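Local coordinates for nitrogenase molybdenum-iron protein alpha chain (Clostridium pasteurianum, PDB 4WES), which forms, with the beta chain, the molybdenum-iron component of nitrogenase, which reduces dinitrogen to ammonium at its iron-molybdenum cofactor, at residues E8-Y13 against G23-K28; K18-G23 against R42-I47; A126-Y131 against A159-E164; Y208-L213 against R227-I232; C284-V289 against E294-M299. One frame throughout, in Å; residues are numbered along the deposited sequence. Where two conformers were deposited one is given.

Interaction 1 of 5, residues E8-Y13 against G23-K28; sequences EILEKY and GHIVIK
In Ile-9 a chi1 of -69° sets CG2 anti to the backbone N and directs this short branch at Ile-25. Ile-25 answers with its long branch. Its CG1 is anti to the carbonyl carbon, and chi2 of 164° stretches CD1 out from the strand toward the helix. CD1 is the one atom of Ile-25 that makes the close contacts. It meets CG2 of Ile-9 at 3.7 Å, where the two side chains cross obliquely. On its other contact, CD1 lies 3.9 Å from CD2 of Leu-10. Here the side chains run past each other in opposite directions. The terminal methyl of Ile-25 therefore touches two successive residues of the helix. All three side chains are buried, and the contact between them is wholly apolar. From Leu-10 to Tyr-13 the chain makes a type I turn, with Tyr-13 N bonded to Leu-10 O at 3.2 Å. Ile-9 also packs on Val-451 of helix 446-456 and on Ile-441, while Ile-25 packs on Ile-439. The carbonyl oxygen of Ile-25 is held by Lys-6 NZ from helix 5-10, a polar tie beside the apolar one. Strand 25-27 pairs antiparallel with strand 439-441 at one margin of a mixed sheet. The contact is thus the packing of an N-terminal helix on a sheet, as in layered alpha/beta folds.

Interaction 2 of 5, residues K18-G23 against R42-I47; sequences KKTRSG and RTVPGI
Thr-20 and Val-44 meet tip to tip, methyl against methyl, with Thr-20 CG2 4.1 Å from Val-44 CG2. Next to them the aliphatic part of Arg-21 lies across the end of Ile-47. Arg-21 CD is 3.8 Å from Ile-47 CD1, and Arg-21 CG is 4.1 Å from the same methyl. Val-44 CG2 also comes within 4.4 Å of Arg-21 CD. Thr-20 and Ile-47 each have two deposited conformers, so these methyl positions describe one copy only. Bends in Arg-21 at chi2 (-68°) and chi3 (-63°) fold its chain, so that CG and CD face Ile-47 while the guanidinium turns to other partners. On the helix side, the bond from Ser-22 N to Lys-18 O (3.0 Å) belongs to the turn that carries Thr-20 and Arg-21. On the loop side, a type II turn from Val-44 to Ile-47 presents both apolar side chains to the helix. Gly-46 sits in this turn with phi of 84°. Further out, Arg-21 NH1 makes a salt bridge with Asp-448, and NH2 bonds to Asp-442 O. The loop is also fixed from the partner subunit: Tyr-95 OH of the beta chain bonds to Ile-47 O, and Asn-90 ND2 of the beta chain to Pro-45 O. The contact joins helix 15-22 to a loop at the alpha-beta interface. Its chemistry is divided: Arg-21 offers methylenes to the loop and spends its charge on Asp-448.

Interaction 3 of 5, residues A126-Y131 against A159-E164; sequences AIHEAY and ATASKE
Two neighbouring helices of an alpha/beta domain pack here through Ile-127 and Ala-161, in the layer beside a parallel four-stranded sheet. Strand 138-143 comes between helices 120-134 and 154-165 in the sequence. The two short helical segments run roughly the same way, with a signed crossing angle of -32° and axes 10.6 Å apart. The inner part of the contact is apolar: CG2 of Ile-127 meets CB of Ala-161 at 3.8 Å. Ile-127 reaches on to the sheet, touching Ile-72, Ile-139 and Val-141. Farther out, His-128 and Glu-164 cross at about a right angle. Glu-164 OE1 comes to the ring edge, near the ring plane, 3.2 Å from His-128 CE1. The ring and carboxylate planes are 48° apart. His-128 NE2 is also close to Glu-164 OE1, at 3.5 Å, but the angle is too poor for a hydrogen bond. The polar pair thus meets through the ring carbon between the two nitrogens. A carboxylate in this place would probably attract the polarised C-H and mildly favour a protonated ring. The contact is apolar inside and probably weakly electrostatic at its more exposed margin.

Interaction 4 of 5, residues Y208-L213 against R227-I232; sequences YSINVL and RVLEKI
Leu-229 puts its CD1 methyl over the side chains of Ile-210 and Val-212, two alternate residues of one strand. This is the packing of helix on strand within the beta-alpha-beta unit formed by strand 209-215, helix 221-232 and strand 235-239. All three side chains are buried and apolar. Ile-210 CD1 approaches Leu-229 CD1 at 4.1 Å, the two side chains meeting at a slant. Ile-210 is folded: chi1 of 65° places CG1 between the backbone N and the carbonyl carbon, and chi2 of 90° turns CD1 along the strand in the direction of Val-212. Between Ile-210 and Val-212, Asn-211 belongs to the other side of the strand, where its amide bonds to Asn-237 and Asn-258. Val-236 of the next strand touches both Ile-210 and Leu-229, so the apolar layer runs on across the parallel sheet. Phe-303 of helix 289-303 also packs on Ile-210. The side chain of Val-212 lies about 11 Å from the iron-molybdenum cluster, so the contact does not reach the cluster itself. On the strand, Ile-210 CD1 and Val-212 CG2 are 3.9 Å apart, and Leu-229 CD1 rests 4.3 Å from Val-212 CG2.

Interaction 5 of 5, residues C284-V289 against E294-M299; sequences CNFIGV and ETLRDM
This is a buried contact between a loop and the helix that follows it, made by Cys-284, Asn-285 and Phe-286 on Thr-295. The loop leaves strand 281-283 of a parallel sheet and turns into helix 289-303, with Gly-288 at the N-cap. Thr-295 works with both branches. Its OG1 accepts a nearly straight hydrogen bond from Asn-285 N, 2.9 Å long with an angle of 168° at the hydrogen. The same hydroxyl bonds to Gly-291 O one helical turn back. With chi1 at -65°, OG1 lies beside the backbone N and CG2 anti to it. This methyl lies over one face of the Phe-286 ring. It is a CH-pi contact, with CG2 4.0 Å from the ring centroid and displaced toward CZ. Cys-284 CB touches the same methyl at 3.6 Å. Leu-296 CD2 comes to the ring edge, 4.3 Å from Phe-286 CE2. Within the loop, Asn-285 forms an Asx turn: its OD1 accepts from Ile-287 N at 3.0 Å, the donor well above the carbonyl plane. Gln-261 NE2 also bonds to OD1, and Asn-285 ND2 reaches Thr-350 O. The Asn-285 side chain is about 10 Å from the iron-molybdenum cluster. Both branches of Thr-295 are thus engaged: the hydroxyl satisfies a loop N-H in a buried place, and the methyl packs over part of one ring face.

How the interactions relate
Interactions 1 and 2 form one N-terminal group, their centres 10 Å apart. They share Gly-23, and Tyr-13 OH probably bonds to Arg-21 NE at 3.1 Å. Interactions 4 and 5 form a second group, with centres 12 Å apart. There Leu-229 CD2 lies 3.7 Å from Leu-296 CD2 of helix 289-303, and Leu-229 CD1 is 4.0 Å from Phe-286 CZ of the preceding loop. Both lie near Cys-262, a ligand of the iron-molybdenum cluster, whose side chain is about 9 Å from that of Val-212 and about 8 Å from that of Cys-284. Interaction 3 is remote, its centre 36 Å from that of interaction 4 and 51 Å from that of interaction 1.

Interaction 1 of 5, residues E8-Y13 against G23-K28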
# COMPACT_ATOMS: atom_id res chain seq x y z
N GLU A 8 37.93 -12.15 -29.90
CA GLU A 8 36.73 -11.34 -30.04
C GLU A 8 36.57 -10.35 -28.89
O GLU A 8 36.18 -9.22 -29.11
CB GLU A 8 35.52 -12.26 -30.18
CG GLU A 8 35.57 -13.02 -31.49
CD GLU A 8 34.57 -14.14 -31.61
OE1 GLU A 8 34.06 -14.60 -30.57
OE2 GLU A 8 34.33 -14.58 -32.75
N ILE A 9 36.87 -10.81 -27.68
CA ILE A 9 36.83 -9.93 -26.52
C ILE A 9 37.91 -8.84 -26.64
O ILE A 9 37.66 -7.67 -26.33
CB ILE A 9 37.03 -10.72 -25.19
CG1 ILE A 9 35.83 -11.59 -24.92
CG2 ILE A 9 37.25 -9.76 -24.04
CD1 ILE A 9 36.09 -12.63 -23.86
N LEU A 10 39.10 -9.22 -27.07
CA LEU A 10 40.20 -8.27 -27.10
C LEU A 10 40.14 -7.21 -28.19
O LEU A 10 40.83 -6.19 -28.09
CB LEU A 10 41.53 -9.02 -27.21
CG LEU A 10 41.99 -9.88 -26.03
CD1 LEU A 10 43.23 -10.68 -26.36
CD2 LEU A 10 42.23 -9.05 -24.79
N GLU A 11 39.37 -7.45 -29.24
CA GLU A 11 39.50 -6.67 -30.47
C GLU A 11 39.38 -5.18 -30.25
O GLU A 11 40.12 -4.41 -30.85
CB GLU A 11 38.49 -7.16 -31.51
CG GLU A 11 38.53 -6.36 -32.79
CD GLU A 11 39.80 -6.58 -33.59
OE1 GLU A 11 40.12 -5.74 -34.47
OE2 GLU A 11 40.48 -7.60 -33.33
N LYS A 12 38.42 -4.75 -29.44
CA LYS A 12 38.09 -3.32 -29.38
C LYS A 12 39.03 -2.50 -28.48
O LYS A 12 39.06 -1.24 -28.55
CB LYS A 12 36.63 -3.14 -28.91
CG LYS A 12 36.04 -1.77 -29.15
CD LYS A 12 34.57 -1.76 -28.75
CE LYS A 12 33.87 -0.44 -29.04
NZ LYS A 12 32.48 -0.44 -28.50
N TYR A 13 39.80 -3.19 -27.64
CA TYR A 13 40.71 -2.49 -26.76
C TYR A 13 41.78 -1.73 -27.54
O TYR A 13 42.29 -2.23 -28.56
CB TYR A 13 41.42 -3.48 -25.88
CG TYR A 13 40.63 -4.15 -24.76
CD1 TYR A 13 40.00 -3.41 -23.77
CD2 TYR A 13 40.68 -5.52 -24.59
CE1 TYR A 13 39.34 -4.02 -22.72
CE2 TYR A 13 40.04 -6.14 -23.54
CZ TYR A 13 39.36 -5.38 -22.62
OH TYR A 13 38.83 -5.97 -21.50
N GLY A 23 46.48 -11.02 -20.87
CA GLY A 23 46.90 -12.01 -19.89
C GLY A 23 45.85 -12.40 -18.88
O GLY A 23 45.98 -13.43 -18.21
N HIS A 24 44.80 -11.59 -18.74
CA HIS A 24 43.70 -11.83 -17.79
C HIS A 24 42.61 -12.75 -18.34
O HIS A 24 41.63 -13.01 -17.65
CB HIS A 24 43.09 -10.49 -17.38
CG HIS A 24 44.03 -9.63 -16.61
ND1 HIS A 24 43.99 -9.48 -15.23
CD2 HIS A 24 45.07 -8.87 -17.04
CE1 HIS A 24 44.96 -8.67 -14.85
NE2 HIS A 24 45.62 -8.28 -15.93
N ILE A 25 42.77 -13.18 -19.59
CA ILE A 25 41.74 -13.98 -20.26
C ILE A 25 42.45 -15.22 -20.78
O ILE A 25 43.40 -15.10 -21.54
CB ILE A 25 41.09 -13.20 -21.42
CG1 ILE A 25 40.47 -11.93 -20.92
CG2 ILE A 25 40.05 -14.08 -22.11
CD1 ILE A 25 40.16 -10.95 -22.02
N VAL A 26 42.00 -16.40 -20.38
CA VAL A 26 42.61 -17.62 -20.85
C VAL A 26 41.55 -18.65 -21.15
O VAL A 26 40.49 -18.69 -20.51
CB VAL A 26 43.67 -18.21 -19.87
CG1 VAL A 26 44.86 -17.28 -19.72
CG2 VAL A 26 43.06 -18.53 -18.52
N ILE A 27 41.83 -19.48 -22.15
CA ILE A 27 40.94 -20.57 -22.53
C ILE A 27 41.58 -21.90 -22.11
O ILE A 27 42.72 -22.18 -22.48
CB ILE A 27 40.61 -20.53 -24.04
CG1 ILE A 27 39.85 -19.22 -24.40
CG2 ILE A 27 39.80 -21.75 -24.45
CD1 ILE A 27 39.66 -18.95 -25.89
N LYS A 28 40.86 -22.71 -21.34
CA LYS A 28 41.31 -24.04 -20.95
C LYS A 28 41.01 -24.98 -22.10
O LYS A 28 39.88 -25.01 -22.57
CB LYS A 28 40.54 -24.51 -19.70
CG LYS A 28 40.88 -25.92 -19.27
CD LYS A 28 40.23 -26.32 -17.96
CE LYS A 28 40.65 -27.73 -17.58
NZ LYS A 28 40.20 -28.18 -16.25

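Interaction 2 of 5, residues K18-G23 against R42-I47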
# COMPACT_ATOMS: atom_id res chain seq x y z
N LYS A 18 44.82 -3.63 -24.66
CA LYS A 18 44.76 -4.95 -25.22
C LYS A 18 45.91 -5.79 -24.67
O LYS A 18 45.71 -6.93 -24.24
CB LYS A 18 44.79 -4.89 -26.75
CG LYS A 18 44.42 -6.17 -27.44
CD LYS A 18 44.52 -6.06 -28.96
CE LYS A 18 43.85 -7.23 -29.65
NZ LYS A 18 43.99 -7.17 -31.13
N LYS A 19 47.10 -5.23 -24.70
CA LYS A 19 48.28 -5.93 -24.24
C LYS A 19 48.16 -6.34 -22.79
O LYS A 19 48.48 -7.48 -22.44
CB LYS A 19 49.52 -5.05 -24.45
CG LYS A 19 50.86 -5.68 -24.10
CD LYS A 19 52.01 -4.72 -24.40
CE LYS A 19 53.33 -5.19 -23.77
NZ LYS A 19 54.51 -4.39 -24.23
N THR A 20 47.69 -5.44 -21.93
CA THR A 20 47.63 -5.77 -20.51
C THR A 20 46.43 -6.68 -20.22
O THR A 20 46.54 -7.58 -19.39
CB THR A 20 47.74 -4.52 -19.60
OG1 THR A 20 47.97 -4.92 -18.25
CG2 THR A 20 46.50 -3.65 -19.67
N ARG A 21 45.32 -6.50 -20.91
CA ARG A 21 44.15 -7.35 -20.66
C ARG A 21 44.30 -8.77 -21.18
O ARG A 21 43.70 -9.70 -20.61
CB ARG A 21 42.87 -6.72 -21.24
CG ARG A 21 42.36 -5.50 -20.52
CD ARG A 21 41.84 -5.81 -19.12
NE ARG A 21 40.67 -6.72 -19.16
CZ ARG A 21 40.37 -7.58 -18.21
NH1 ARG A 21 39.32 -8.36 -18.35
NH2 ARG A 21 41.17 -7.74 -17.14
N SER A 22 45.10 -8.99 -22.21
CA SER A 22 45.23 -10.29 -22.82
C SER A 22 45.58 -11.35 -21.79
O SER A 22 45.06 -12.44 -21.82
CB SER A 22 46.30 -10.28 -23.90
OG SER A 22 46.42 -11.53 -24.55
N GLY A 23 46.48 -11.02 -20.87
CA GLY A 23 46.90 -12.01 -19.89
C GLY A 23 45.85 -12.40 -18.88
O GLY A 23 45.98 -13.43 -18.21
N ARG A 42 46.55 -4.13 -10.86
CA ARG A 42 45.73 -2.94 -10.79
C ARG A 42 44.59 -2.99 -11.81
O ARG A 42 44.66 -3.64 -12.86
CB ARG A 42 46.58 -1.68 -11.00
CG ARG A 42 47.09 -1.49 -12.41
CD ARG A 42 47.67 -0.11 -12.60
NE ARG A 42 48.97 0.04 -12.00
CZ ARG A 42 49.77 1.09 -12.17
NH1 ARG A 42 49.38 2.10 -12.94
NH2 ARG A 42 50.95 1.13 -11.58
N THR A 43 43.51 -2.30 -11.49
CA THR A 43 42.42 -2.12 -12.42
C THR A 43 42.84 -1.12 -13.48
O THR A 43 43.43 -0.09 -13.18
CB THR A 43 41.19 -1.56 -11.70
OG1 THR A 43 40.97 -2.30 -10.48
CG2 THR A 43 39.98 -1.62 -12.58
N VAL A 44 42.51 -1.39 -14.74
CA VAL A 44 42.72 -0.37 -15.78
C VAL A 44 41.74 0.78 -15.56
O VAL A 44 40.53 0.56 -15.49
CB VAL A 44 42.51 -0.96 -17.19
CG1 VAL A 44 42.68 0.12 -18.23
CG2 VAL A 44 43.46 -2.11 -17.45
N PRO A 45 42.23 2.01 -15.43
CA PRO A 45 41.30 3.13 -15.29
C PRO A 45 40.33 3.25 -16.45
O PRO A 45 40.72 3.12 -17.61
CB PRO A 45 42.23 4.35 -15.20
CG PRO A 45 43.50 3.79 -14.63
CD PRO A 45 43.63 2.46 -15.31
N GLY A 46 39.07 3.49 -16.14
CA GLY A 46 38.04 3.78 -17.12
C GLY A 46 37.37 2.59 -17.78
O GLY A 46 36.50 2.80 -18.63
N ILE A 47 37.72 1.36 -17.38
CA ILE A 47 37.30 0.15 -18.05
C ILE A 47 35.89 -0.35 -17.64
O ILE A 47 35.38 -1.26 -18.28
CB ILE A 47 38.44 -0.88 -17.87
CG1 ILE A 47 38.54 -1.80 -19.09
CG2 ILE A 47 38.26 -1.64 -16.56
CD1 ILE A 47 39.84 -2.56 -19.28

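Interaction 3 of 5, residues A126-Y131 against A159-E164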
# COMPACT_ATOMS: atom_id res chain seq x y z
N ALA A 126 34.60 9.64 19.62
CA ALA A 126 33.64 8.66 19.12
C ALA A 126 33.83 7.30 19.76
O ALA A 126 32.87 6.59 20.07
CB ALA A 126 33.73 8.54 17.61
N ILE A 127 35.09 6.89 19.95
CA ILE A 127 35.36 5.64 20.65
C ILE A 127 34.77 5.67 22.07
O ILE A 127 34.12 4.71 22.52
CB ILE A 127 36.86 5.33 20.70
CG1 ILE A 127 37.43 5.05 19.30
CG2 ILE A 127 37.17 4.16 21.64
CD1 ILE A 127 38.94 5.16 19.23
N HIS A 128 35.01 6.76 22.78
CA HIS A 128 34.45 6.88 24.13
C HIS A 128 32.92 6.92 24.13
O HIS A 128 32.32 6.28 24.99
CB HIS A 128 35.00 8.09 24.84
CG HIS A 128 36.41 7.90 25.31
ND1 HIS A 128 36.71 7.46 26.58
CD2 HIS A 128 37.60 8.06 24.68
CE1 HIS A 128 38.02 7.37 26.70
NE2 HIS A 128 38.59 7.74 25.57
N GLU A 129 32.29 7.61 23.18
CA GLU A 129 30.83 7.56 23.09
C GLU A 129 30.34 6.16 22.82
O GLU A 129 29.38 5.71 23.45
CB GLU A 129 30.30 8.55 22.06
CG GLU A 129 30.39 9.99 22.50
CD GLU A 129 29.95 11.05 21.49
OE1 GLU A 129 29.62 10.72 20.35
OE2 GLU A 129 29.92 12.23 21.90
N ALA A 130 31.00 5.45 21.90
CA ALA A 130 30.58 4.08 21.63
C ALA A 130 30.69 3.19 22.86
O ALA A 130 29.81 2.38 23.15
CB ALA A 130 31.40 3.49 20.51
N TYR A 131 31.79 3.33 23.60
CA TYR A 131 31.98 2.53 24.79
C TYR A 131 30.92 2.84 25.84
O TYR A 131 30.30 1.91 26.39
CB TYR A 131 33.40 2.78 25.37
CG TYR A 131 33.57 2.06 26.69
CD1 TYR A 131 33.71 0.68 26.73
CD2 TYR A 131 33.51 2.75 27.88
CE1 TYR A 131 33.77 0.01 27.93
CE2 TYR A 131 33.62 2.08 29.08
CZ TYR A 131 33.71 0.72 29.10
OH TYR A 131 33.80 0.04 30.29
N ALA A 159 45.12 2.60 20.87
CA ALA A 159 45.85 2.10 22.04
C ALA A 159 45.60 2.95 23.28
O ALA A 159 45.39 2.43 24.40
CB ALA A 159 47.34 2.01 21.75
N THR A 160 45.60 4.25 23.10
CA THR A 160 45.31 5.17 24.22
C THR A 160 43.89 4.93 24.74
O THR A 160 43.66 4.84 25.96
CB THR A 160 45.51 6.61 23.76
OG1 THR A 160 46.89 6.78 23.42
CG2 THR A 160 45.09 7.59 24.85
N ALA A 161 42.93 4.83 23.83
CA ALA A 161 41.55 4.62 24.24
C ALA A 161 41.37 3.28 24.94
O ALA A 161 40.65 3.19 25.96
CB ALA A 161 40.62 4.72 23.06
N SER A 162 41.96 2.23 24.40
CA SER A 162 41.81 0.91 24.99
C SER A 162 42.27 0.88 26.44
O SER A 162 41.61 0.30 27.32
CB SER A 162 42.60 -0.13 24.19
OG SER A 162 42.50 -1.41 24.79
N LYS A 163 43.41 1.53 26.69
CA LYS A 163 43.91 1.57 28.08
C LYS A 163 42.94 2.31 28.99
O LYS A 163 42.76 1.93 30.15
CB LYS A 163 45.28 2.22 28.09
CG LYS A 163 45.88 2.17 29.47
CD LYS A 163 47.36 2.50 29.55
CE LYS A 163 47.81 2.56 31.02
NZ LYS A 163 49.25 2.89 31.16
N GLU A 164 42.31 3.38 28.49
CA GLU A 164 41.35 4.14 29.28
C GLU A 164 40.04 3.38 29.55
O GLU A 164 39.55 3.37 30.69
CB GLU A 164 41.05 5.48 28.62
CG GLU A 164 42.23 6.43 28.59
CD GLU A 164 41.87 7.81 28.06
OE1 GLU A 164 40.70 8.18 28.32
OE2 GLU A 164 42.71 8.54 27.43

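Interaction 4 of 5, residues Y208-L213 against R227-I232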
# COMPACT_ATOMS: atom_id res chain seq x y z
N TYR A 208 35.99 -33.12 19.27
CA TYR A 208 35.60 -32.99 17.88
C TYR A 208 35.38 -31.56 17.44
O TYR A 208 34.40 -31.24 16.76
CB TYR A 208 34.36 -33.82 17.59
CG TYR A 208 34.49 -35.26 18.05
CD1 TYR A 208 35.48 -36.10 17.55
CD2 TYR A 208 33.65 -35.76 19.01
CE1 TYR A 208 35.59 -37.41 17.97
CE2 TYR A 208 33.76 -37.05 19.46
CZ TYR A 208 34.74 -37.87 18.93
OH TYR A 208 34.81 -39.16 19.38
N SER A 209 36.30 -30.69 17.83
CA SER A 209 36.16 -29.26 17.57
C SER A 209 36.74 -28.86 16.21
O SER A 209 37.88 -29.19 15.88
CB SER A 209 36.83 -28.44 18.67
OG SER A 209 36.05 -28.38 19.87
N ILE A 210 35.91 -28.16 15.45
CA ILE A 210 36.30 -27.63 14.15
C ILE A 210 35.97 -26.13 14.13
O ILE A 210 35.12 -25.65 14.85
CB ILE A 210 35.55 -28.36 13.01
CG1 ILE A 210 34.05 -28.12 13.06
CG2 ILE A 210 35.89 -29.83 13.07
CD1 ILE A 210 33.62 -26.89 12.25
N ASN A 211 36.65 -25.41 13.24
CA ASN A 211 36.25 -24.05 12.88
C ASN A 211 35.87 -24.03 11.40
O ASN A 211 36.46 -24.74 10.61
CB ASN A 211 37.37 -23.05 13.02
CG ASN A 211 37.88 -22.89 14.44
OD1 ASN A 211 37.13 -22.94 15.42
ND2 ASN A 211 39.21 -22.72 14.54
N VAL A 212 34.90 -23.18 11.05
CA VAL A 212 34.66 -22.85 9.66
C VAL A 212 35.26 -21.49 9.37
O VAL A 212 34.83 -20.48 9.93
CB VAL A 212 33.19 -22.90 9.27
CG1 VAL A 212 33.04 -22.71 7.75
CG2 VAL A 212 32.53 -24.19 9.70
N LEU A 213 36.32 -21.47 8.58
CA LEU A 213 37.04 -20.25 8.26
C LEU A 213 36.57 -19.67 6.92
O LEU A 213 36.43 -20.41 5.93
CB LEU A 213 38.54 -20.51 8.16
CG LEU A 213 39.27 -21.02 9.41
CD1 LEU A 213 40.77 -21.03 9.14
CD2 LEU A 213 38.92 -20.21 10.64
N ARG A 227 23.96 -26.70 11.35
CA ARG A 227 22.89 -27.65 11.65
C ARG A 227 23.34 -29.07 11.34
O ARG A 227 23.15 -30.00 12.15
CB ARG A 227 21.66 -27.29 10.80
CG ARG A 227 20.45 -28.18 11.05
CD ARG A 227 19.29 -27.83 10.15
NE ARG A 227 19.56 -28.12 8.75
CZ ARG A 227 19.53 -29.33 8.19
NH1 ARG A 227 19.19 -30.39 8.92
NH2 ARG A 227 19.88 -29.50 6.93
N VAL A 228 23.92 -29.24 10.16
CA VAL A 228 24.36 -30.57 9.72
C VAL A 228 25.59 -31.04 10.48
O VAL A 228 25.67 -32.20 10.90
CB VAL A 228 24.58 -30.62 8.18
CG1 VAL A 228 25.16 -31.91 7.73
CG2 VAL A 228 23.24 -30.42 7.53
N LEU A 229 26.56 -30.15 10.70
CA LEU A 229 27.77 -30.53 11.42
C LEU A 229 27.43 -30.96 12.84
O LEU A 229 27.98 -31.96 13.35
CB LEU A 229 28.76 -29.36 11.43
CG LEU A 229 29.36 -29.02 10.08
CD1 LEU A 229 30.15 -27.72 10.14
CD2 LEU A 229 30.20 -30.15 9.55
N GLU A 230 26.55 -30.22 13.50
CA GLU A 230 26.17 -30.56 14.86
C GLU A 230 25.37 -31.87 14.91
O GLU A 230 25.52 -32.65 15.89
CB GLU A 230 25.41 -29.38 15.49
CG GLU A 230 26.38 -28.22 15.74
CD GLU A 230 25.75 -26.89 16.14
OE1 GLU A 230 26.55 -26.00 16.56
OE2 GLU A 230 24.51 -26.69 16.09
N LYS A 231 24.54 -32.15 13.90
CA LYS A 231 23.84 -33.44 13.84
C LYS A 231 24.82 -34.63 13.78
O LYS A 231 24.57 -35.67 14.40
CB LYS A 231 22.94 -33.53 12.60
CG LYS A 231 21.55 -32.96 12.71
CD LYS A 231 20.85 -33.04 11.35
CE LYS A 231 20.41 -34.45 11.04
NZ LYS A 231 19.37 -34.43 9.98
N ILE A 232 25.93 -34.45 13.08
CA ILE A 232 26.91 -35.52 12.97
C ILE A 232 27.66 -35.69 14.30
O ILE A 232 28.08 -36.82 14.65
CB ILE A 232 27.86 -35.24 11.80
CG1 ILE A 232 27.08 -35.34 10.49
CG2 ILE A 232 29.02 -36.19 11.84
CD1 ILE A 232 27.80 -34.76 9.29

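Interaction 5 of 5, residues C284-V289 against E294-M299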
# COMPACT_ATOMS: atom_id res chain seq x y z
N CYS A 284 37.27 -26.78 2.23
CA CYS A 284 35.92 -27.33 2.27
C CYS A 284 35.04 -26.62 1.23
O CYS A 284 35.38 -25.54 0.74
CB CYS A 284 35.27 -27.17 3.64
SG CYS A 284 34.96 -25.46 4.18
N ASN A 285 33.91 -27.24 0.92
CA ASN A 285 32.90 -26.54 0.14
C ASN A 285 31.55 -27.06 0.54
O ASN A 285 31.13 -28.15 0.15
CB ASN A 285 33.12 -26.73 -1.36
CG ASN A 285 32.10 -25.93 -2.14
OD1 ASN A 285 31.47 -25.04 -1.59
ND2 ASN A 285 31.96 -26.21 -3.43
N PHE A 286 30.83 -26.24 1.30
CA PHE A 286 29.50 -26.58 1.76
C PHE A 286 28.39 -26.14 0.78
O PHE A 286 27.23 -26.14 1.15
CB PHE A 286 29.23 -26.00 3.15
CG PHE A 286 29.97 -26.70 4.24
CD1 PHE A 286 31.16 -26.19 4.76
CD2 PHE A 286 29.47 -27.86 4.78
CE1 PHE A 286 31.82 -26.87 5.77
CE2 PHE A 286 30.13 -28.52 5.80
CZ PHE A 286 31.31 -28.02 6.29
N ILE A 287 28.75 -25.82 -0.47
CA ILE A 287 27.75 -25.46 -1.46
C ILE A 287 27.62 -26.59 -2.49
O ILE A 287 28.61 -27.06 -3.06
CB ILE A 287 28.12 -24.12 -2.11
CG1 ILE A 287 28.22 -23.05 -1.02
CG2 ILE A 287 27.08 -23.73 -3.13
CD1 ILE A 287 29.04 -21.83 -1.37
N GLY A 288 26.38 -27.05 -2.68
CA GLY A 288 26.07 -28.13 -3.58
C GLY A 288 26.12 -29.48 -2.91
O GLY A 288 26.98 -29.73 -2.07
N VAL A 289 25.26 -30.39 -3.32
CA VAL A 289 25.26 -31.74 -2.71
C VAL A 289 26.64 -32.36 -2.83
O VAL A 289 27.17 -32.91 -1.87
CB VAL A 289 24.22 -32.65 -3.39
CG1 VAL A 289 24.32 -34.07 -2.89
CG2 VAL A 289 22.81 -32.14 -3.13
N GLU A 294 31.38 -34.46 -0.20
CA GLU A 294 32.85 -34.63 -0.24
C GLU A 294 33.49 -34.00 1.00
O GLU A 294 34.39 -34.60 1.61
CB GLU A 294 33.44 -34.00 -1.51
CG GLU A 294 34.94 -34.03 -1.59
CD GLU A 294 35.47 -33.54 -2.93
OE1 GLU A 294 34.99 -32.50 -3.43
OE2 GLU A 294 36.37 -34.21 -3.47
N THR A 295 33.03 -32.81 1.37
CA THR A 295 33.56 -32.12 2.55
C THR A 295 33.36 -32.99 3.80
O THR A 295 34.30 -33.19 4.59
CB THR A 295 32.83 -30.78 2.74
OG1 THR A 295 33.10 -29.91 1.65
CG2 THR A 295 33.27 -30.12 4.05
N LEU A 296 32.15 -33.47 4.02
CA LEU A 296 31.85 -34.24 5.21
C LEU A 296 32.67 -35.52 5.23
O LEU A 296 33.14 -35.97 6.28
CB LEU A 296 30.36 -34.55 5.29
CG LEU A 296 29.44 -33.34 5.48
CD1 LEU A 296 27.99 -33.80 5.41
CD2 LEU A 296 29.71 -32.66 6.81
N ARG A 297 32.83 -36.16 4.08
CA ARG A 297 33.64 -37.37 4.01
C ARG A 297 35.13 -37.09 4.24
O ARG A 297 35.81 -37.87 4.90
CB ARG A 297 33.38 -38.11 2.69
CG ARG A 297 32.00 -38.76 2.67
CD ARG A 297 31.63 -39.32 1.33
NE ARG A 297 30.38 -40.04 1.47
CZ ARG A 297 29.63 -40.42 0.45
NH1 ARG A 297 29.96 -40.09 -0.79
NH2 ARG A 297 28.53 -41.11 0.68
N ASP A 298 35.61 -35.95 3.78
CA ASP A 298 37.01 -35.58 4.05
C ASP A 298 37.23 -35.34 5.55
O ASP A 298 38.25 -35.72 6.12
CB ASP A 298 37.37 -34.30 3.29
CG ASP A 298 37.60 -34.51 1.80
OD1 ASP A 298 37.84 -35.65 1.36
OD2 ASP A 298 37.66 -33.49 1.09
N MET A 299 36.26 -34.66 6.16
CA MET A 299 36.34 -34.37 7.59
C MET A 299 36.37 -35.68 8.37
O MET A 299 37.19 -35.87 9.29
CB MET A 299 35.15 -33.55 8.06
CG MET A 299 35.13 -32.15 7.53
SD MET A 299 33.62 -31.29 8.00
CE MET A 299 33.91 -31.14 9.76